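Local coordinates for DUF596 domain-containing protein (Neisseria meningitidis, PDB 2O5H), which is of unknown function but belongs to the DUF596 family of bacterial proteins, with an alpha-beta fold built from helices and a small antiparallel sheet, at residues A[59-62]-A[63-66]. Sequence-based numbering, arbitrary orientation. Where two conformers were deposited one is given.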
ATOM      1  N   PHE A  59     -12.979   1.371  -0.275  1.00 33.38           N
ATOM      2  CA  PHE A  59     -12.977   0.942  -1.678  1.00 35.00           C
ATOM      3  C   PHE A  59     -14.201   1.504  -2.402  1.00 35.95           C
ATOM      4  O   PHE A  59     -14.067   2.163  -3.441  1.00 36.08           O
ATOM      5  CB  PHE A  59     -12.968  -0.579  -1.615  1.00 34.88           C
ATOM      6  CG  PHE A  59     -13.081  -1.314  -2.908  1.00 34.66           C
ATOM      7  CD1 PHE A  59     -11.953  -1.566  -3.681  1.00 36.07           C
ATOM      8  CD2 PHE A  59     -14.310  -1.900  -3.274  1.00 35.74           C
ATOM      9  CE1 PHE A  59     -12.055  -2.354  -4.861  1.00 36.61           C
ATOM     10  CE2 PHE A  59     -14.432  -2.679  -4.432  1.00 35.08           C
ATOM     11  CZ  PHE A  59     -13.298  -2.911  -5.221  1.00 35.07           C
ATOM     12  N   LYS A  60     -15.398   1.242  -1.876  1.00 35.84           N
ATOM     13  CA  LYS A  60     -16.608   1.724  -2.520  1.00 36.20           C
ATOM     14  C   LYS A  60     -16.689   3.244  -2.543  1.00 35.70           C
ATOM     15  O   LYS A  60     -17.149   3.824  -3.521  1.00 34.50           O
ATOM     16  CB  LYS A  60     -17.888   1.168  -1.880  1.00 36.46           C
ATOM     17  CG  LYS A  60     -18.093  -0.320  -2.128  1.00 40.08           C
ATOM     18  CD  LYS A  60     -19.551  -0.700  -2.170  1.00 44.23           C
ATOM     19  CE  LYS A  60     -20.321  -0.341  -0.885  1.00 48.65           C
ATOM     20  NZ  LYS A  60     -19.752  -0.972   0.331  1.00 49.60           N
ATOM     21  N   GLU A  61     -16.245   3.910  -1.486  1.00 35.40           N
ATOM     22  CA  GLU A  61     -16.349   5.386  -1.511  1.00 35.13           C
ATOM     23  C   GLU A  61     -15.415   6.026  -2.565  1.00 34.37           C
ATOM     24  O   GLU A  61     -15.781   7.004  -3.251  1.00 33.02           O
ATOM     25  CB  GLU A  61     -16.080   5.959  -0.130  1.00 36.07           C
ATOM     26  CG  GLU A  61     -16.344   7.431   0.001  1.00 38.70           C
ATOM     27  CD  GLU A  61     -17.837   7.784  -0.064  1.00 40.76           C
ATOM     28  OE1 GLU A  61     -18.705   6.887  -0.190  1.00 42.13           O
ATOM     29  OE2 GLU A  61     -18.142   8.994   0.029  1.00 42.73           O
ATOM     30  N   LEU A  62     -14.228   5.456  -2.720  1.00 33.20           N
ATOM     31  CA  LEU A  62     -13.316   5.938  -3.730  1.00 33.08           C
ATOM     32  C   LEU A  62     -13.869   5.697  -5.127  1.00 33.14           C
ATOM     33  O   LEU A  62     -13.766   6.584  -5.987  1.00 32.81           O
ATOM     34  CB  LEU A  62     -11.943   5.288  -3.568  1.00 32.78           C
ATOM     35  CG  LEU A  62     -11.212   5.645  -2.276  1.00 31.67           C
ATOM     36  CD1 LEU A  62     -10.115   4.580  -2.029  1.00 31.47           C
ATOM     37  CD2 LEU A  62     -10.588   7.008  -2.390  1.00 31.88           C
ATOM     38  N   LEU A  63     -14.448   4.512  -5.354  1.00 33.40           N
ATOM     39  CA  LEU A  63     -15.085   4.203  -6.648  1.00 34.21           C
ATOM     40  C   LEU A  63     -16.245   5.158  -6.903  1.00 34.61           C
ATOM     41  O   LEU A  63     -16.344   5.727  -7.996  1.00 34.30           O
ATOM     42  CB  LEU A  63     -15.558   2.747  -6.725  1.00 34.05           C
ATOM     43  CG  LEU A  63     -14.488   1.646  -6.708  1.00 36.74           C
ATOM     44  CD1 LEU A  63     -15.152   0.270  -6.445  1.00 34.95           C
ATOM     45  CD2 LEU A  63     -13.690   1.657  -8.010  1.00 33.99           C
ATOM     46  N   ARG A  64     -17.089   5.345  -5.883  0.50 34.64           N
ATOM     47  CA  ARG A  64     -18.296   6.174  -5.978  0.50 34.70           C
ATOM     48  C   ARG A  64     -18.011   7.645  -6.295  0.50 34.93           C
ATOM     49  O   ARG A  64     -18.781   8.306  -7.012  0.50 34.20           O
ATOM     50  CB  ARG A  64     -19.083   6.113  -4.671  0.50 34.88           C
ATOM     51  CG  ARG A  64     -20.582   6.057  -4.887  0.50 36.25           C
ATOM     52  CD  ARG A  64     -21.381   7.170  -4.208  0.50 38.65           C
ATOM     53  NE  ARG A  64     -20.899   7.597  -2.894  0.50 40.42           N
ATOM     54  CZ  ARG A  64     -20.360   8.789  -2.630  0.50 41.77           C
ATOM     55  NH1 ARG A  64     -20.197   9.702  -3.587  0.50 40.77           N
ATOM     56  NH2 ARG A  64     -19.980   9.075  -1.397  0.50 42.13           N
ATOM     57  N   ARG A  65     -16.923   8.156  -5.726  1.00 34.95           N
ATOM     58  CA  ARG A  65     -16.517   9.524  -5.922  1.00 35.65           C
ATOM     59  C   ARG A  65     -15.720   9.700  -7.223  1.00 35.81           C
ATOM     60  O   ARG A  65     -15.348  10.802  -7.587  1.00 35.77           O
ATOM     61  CB  ARG A  65     -15.777  10.015  -4.680  1.00 35.35           C
ATOM     62  CG  ARG A  65     -16.740  10.565  -3.663  1.00 38.49           C
ATOM     63  CD  ARG A  65     -16.435  10.169  -2.249  1.00 39.21           C
ATOM     64  NE  ARG A  65     -15.600  11.121  -1.548  1.00 44.09           N
ATOM     65  CZ  ARG A  65     -15.542  11.280  -0.220  1.00 45.79           C
ATOM     66  NH1 ARG A  65     -14.721  12.183   0.294  1.00 46.23           N
ATOM     67  NH2 ARG A  65     -16.296  10.573   0.603  1.00 46.48           N
ATOM     68  N   GLY A  66     -15.479   8.606  -7.933  1.00 35.97           N
ATOM     69  CA  GLY A  66     -14.770   8.654  -9.212  1.00 36.80           C
ATOM     70  C   GLY A  66     -13.262   8.840  -9.112  1.00 36.17           C
ATOM     71  O   GLY A  66     -12.622   9.164 -10.111  1.00 36.32           O
TER
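Arg65 folds back over Glu61, four residues earlier in the chain, and illustrates how one residue can engage its i-4 neighbour twice, through its backbone N and through its guanidinium. Its CB lies 3.3 Å from Glu61 O, the carbonyl that also accepts the hydrogen bond from Arg65 N at 3.0 Å. CG stays close to that oxygen, and CD is close to two acceptors, 3.4 Å from Glu61 O and 3.1 Å from Glu61 OE2. Bends at chi2 and chi3 then carry NE and CZ past the carboxylate, until NH2 donates a nearly straight hydrogen bond to Glu61 OE2 (N-H...O 163°), part of a salt bridge whose very short 2.5 Å calls for caution. OE2 reaches the guanidinium at its edge, with the carboxylate almost perpendicular to it, while NH1 pairs with Glu21. Helix 48-64 ends here in a Schellman motif: Gly66 takes a positive phi (76°) and its N bonds back to Leu63 O, turning the chain toward strand 68-72. Glu61 presents its acid to this end because CG stands opposite its own backbone N (chi1 -172°) and the chain bends at chi2. The same OE2 is modelled 2.3 Å from Arg64 NH2 in a second salt bridge; that length is too short to take literally, and Arg64 has two conformers. On the apolar side of the turn, Leu63 places CD1 over one face of the Phe59 ring, offset toward the rim and 3.6 Å from CE2, a CH-pi contact. Trp84 of helix 81-91 and Leu70 of strand 68-72 touch both residues.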